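Local coordinates for protein succinylglutamate desuccinylase/aspartoacylase (Ruegeria sp. TM1040, PDB 3NA6) that probably acts as a hydrolase of the succinylglutamate desuccinylase/aspartoacylase family, whose zinc-dependent members cleave the amide bond of N-acylated amino acids, at residues I11-G17 and I41-G47. Residue numbers count along the deposited sequence, not the author numbering.
Sequences IPLDQDG and ITVIQNG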
loop_
_atom_site.group_PDB
_atom_site.type_symbol
_atom_site.label_atom_id
_atom_site.label_comp_id
_atom_site.label_asym_id
_atom_site.label_seq_id
_atom_site.Cartn_x
_atom_site.Cartn_y
_atom_site.Cartn_z
ATOM N N ILE A 11 -18.141 15.636 -27.932
ATOM C CA ILE A 11 -18.552 15.602 -29.327
ATOM C C ILE A 11 -20.059 15.493 -29.371
ATOM O O ILE A 11 -20.685 15.073 -28.382
ATOM C CB ILE A 11 -17.999 14.394 -30.080
ATOM C CG1 ILE A 11 -18.271 13.111 -29.305
ATOM C CG2 ILE A 11 -16.534 14.571 -30.393
ATOM C CD1 ILE A 11 -18.163 11.824 -30.163
ATOM N N PRO A 12 -20.654 15.887 -30.495
ATOM C CA PRO A 12 -22.088 15.612 -30.628
ATOM C C PRO A 12 -22.278 14.110 -30.815
ATOM O O PRO A 12 -21.358 13.433 -31.342
ATOM C CB PRO A 12 -22.462 16.344 -31.909
ATOM C CG PRO A 12 -21.154 16.334 -32.735
ATOM C CD PRO A 12 -20.089 16.560 -31.688
ATOM N N LEU A 13 -23.444 13.602 -30.412
ATOM C CA LEU A 13 -23.729 12.156 -30.480
ATOM C C LEU A 13 -24.712 11.816 -31.589
ATOM O O LEU A 13 -24.954 10.638 -31.852
ATOM C CB LEU A 13 -24.296 11.650 -29.147
ATOM C CG LEU A 13 -23.425 11.910 -27.917
ATOM C CD1 LEU A 13 -24.068 11.370 -26.664
ATOM C CD2 LEU A 13 -22.031 11.359 -28.099
ATOM N N ASP A 14 -25.304 12.832 -32.212
ATOM C CA ASP A 14 -26.361 12.638 -33.210
ATOM C C ASP A 14 -26.143 13.353 -34.555
ATOM O O ASP A 14 -27.092 13.578 -35.279
ATOM C CB ASP A 14 -27.685 13.112 -32.615
ATOM C CG ASP A 14 -27.659 14.600 -32.247
ATOM O OD1 ASP A 14 -26.592 15.266 -32.386
ATOM O OD2 ASP A 14 -28.697 15.089 -31.804
ATOM N N GLN A 15 -24.898 13.701 -34.866
ATOM C CA GLN A 15 -24.533 14.390 -36.110
ATOM C C GLN A 15 -23.939 13.403 -37.110
ATOM O O GLN A 15 -23.177 12.512 -36.722
ATOM C CB GLN A 15 -23.509 15.504 -35.812
ATOM C CG GLN A 15 -22.865 16.129 -37.055
ATOM C CD GLN A 15 -21.879 17.272 -36.757
ATOM O OE1 GLN A 15 -21.932 17.909 -35.709
ATOM N NE2 GLN A 15 -20.985 17.532 -37.701
ATOM N N ASP A 16 -24.287 13.548 -38.394
ATOM C CA ASP A 16 -23.664 12.722 -39.453
ATOM C C ASP A 16 -22.159 12.857 -39.463
ATOM O O ASP A 16 -21.656 13.920 -39.163
ATOM C CB ASP A 16 -24.191 13.115 -40.822
ATOM C CG ASP A 16 -25.581 12.564 -41.101
ATOM O OD1 ASP A 16 -26.113 11.743 -40.317
ATOM O OD2 ASP A 16 -26.129 12.937 -42.137
ATOM N N GLY A 17 -21.444 11.779 -39.799
ATOM C CA GLY A 17 -19.999 11.797 -39.903
ATOM C C GLY A 17 -19.312 10.910 -38.868
ATOM O O GLY A 17 -19.933 10.097 -38.232
ATOM N N ILE A 41 -14.927 7.770 -26.690
ATOM C CA ILE A 41 -16.132 7.441 -27.418
ATOM C C ILE A 41 -15.969 7.870 -28.870
ATOM O O ILE A 41 -15.355 8.892 -29.153
ATOM C CB ILE A 41 -17.387 8.091 -26.762
ATOM C CG1 ILE A 41 -18.690 7.638 -27.468
ATOM C CG2 ILE A 41 -17.261 9.620 -26.697
ATOM C CD1 ILE A 41 -19.933 7.939 -26.629
ATOM N N THR A 42 -16.487 7.054 -29.784
ATOM C CA THR A 42 -16.577 7.413 -31.189
ATOM C C THR A 42 -18.031 7.252 -31.621
ATOM O O THR A 42 -18.691 6.259 -31.272
ATOM C CB THR A 42 -15.672 6.527 -32.067
ATOM O OG1 THR A 42 -14.303 6.897 -31.889
ATOM C CG2 THR A 42 -16.027 6.700 -33.531
ATOM N N VAL A 43 -18.544 8.232 -32.348
ATOM C CA VAL A 43 -19.872 8.118 -32.978
ATOM C C VAL A 43 -19.673 8.203 -34.463
ATOM O O VAL A 43 -18.962 9.111 -34.956
ATOM C CB VAL A 43 -20.847 9.204 -32.532
ATOM C CG1 VAL A 43 -22.201 9.044 -33.272
ATOM C CG2 VAL A 43 -21.006 9.152 -31.010
ATOM N N ILE A 44 -20.249 7.226 -35.172
ATOM C CA ILE A 44 -20.316 7.236 -36.639
ATOM C C ILE A 44 -21.787 7.111 -37.074
ATOM O O ILE A 44 -22.451 6.124 -36.742
ATOM C CB ILE A 44 -19.486 6.085 -37.282
ATOM C CG1 ILE A 44 -18.051 6.085 -36.733
ATOM C CG2 ILE A 44 -19.512 6.203 -38.828
ATOM C CD1 ILE A 44 -17.198 4.865 -37.156
ATOM N N GLN A 45 -22.265 8.108 -37.818
ATOM C CA GLN A 45 -23.665 8.214 -38.227
ATOM C C GLN A 45 -23.788 8.653 -39.685
ATOM O O GLN A 45 -23.075 9.552 -40.145
ATOM C CB GLN A 45 -24.424 9.186 -37.330
ATOM C CG GLN A 45 -25.838 9.506 -37.804
ATOM C CD GLN A 45 -26.540 10.472 -36.910
ATOM O OE1 GLN A 45 -26.793 10.183 -35.729
ATOM N NE2 GLN A 45 -26.856 11.648 -37.450
ATOM N N ASN A 46 -24.694 8.008 -40.409
ATOM C CA ASN A 46 -24.872 8.274 -41.825
ATOM C C ASN A 46 -26.153 7.633 -42.308
ATOM O O ASN A 46 -26.431 6.486 -41.975
ATOM C CB ASN A 46 -23.693 7.725 -42.610
ATOM C CG ASN A 46 -23.766 8.049 -44.103
ATOM O OD1 ASN A 46 -24.005 7.170 -44.927
ATOM N ND2 ASN A 46 -23.585 9.313 -44.441
ATOM N N GLY A 47 -26.930 8.384 -43.078
ATOM C CA GLY A 47 -28.181 7.894 -43.625
ATOM C C GLY A 47 -29.195 7.442 -42.602
ATOM O O GLY A 47 -29.353 8.057 -41.544
HETATM O O HOH W 1 -28.494 10.125 -40.519
HETATM O O HOH W 2 -26.969 11.080 -43.753
#
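Residues 11-16 form the loop after strand 8-9, folded over one face of the C-terminal half of strand 36-46, and Gly17 opens strand 17-26. Gly17 and Gln45 form an antiparallel hydrogen-bonded pair, with Gly17 N 2.8 Å from Gln45 O and Gln45 N 3.1 Å from Gly17 O. The pair belongs to the beta-hairpin of strands 17-26 and 36-46, at the end where the first begins and the second finishes. Gly17 O also receives a CA-H...O contact from Ile44 CA at 3.3 Å. With phi 115° and psi -168°, Gly17 adopts a backbone conformation in which a CB would clash with the carbonyl of Asp16.

The Gln45 side chain bonds to the loop just before this pair. Its NE2 donates to Asp16 OD1 at 3.0 Å and, more weakly, to Asp14 O at 2.9 Å, so one amide group joins the backbone of Asp14 and the carboxylate of Asp16. Two waters extend the link to Gly47: one donates to Asp16 OD1 and Gly47 O, while the other donates to Asp16 OD2 and accepts from Gly47 N.

Nearer the start of the loop the contact is apolar. Val43 CG2 lies 4.0 Å from Ile11 CD1 and 3.8 Å from Leu13 CD2, and Ile41 adds longer contacts to both residues, its CD1 being 4.3 Å from Leu13 CD2.

Outside the two segments, Leu13 packs on Tyr129 and Leu134 of helix 122-134, and its carbonyl accepts a hydrogen bond from Arg84. Strand 36-46 runs antiparallel between strands 17-26 and 83-88 in the large mixed sheet, and Thr42 reaches Thr293 of a second subunit.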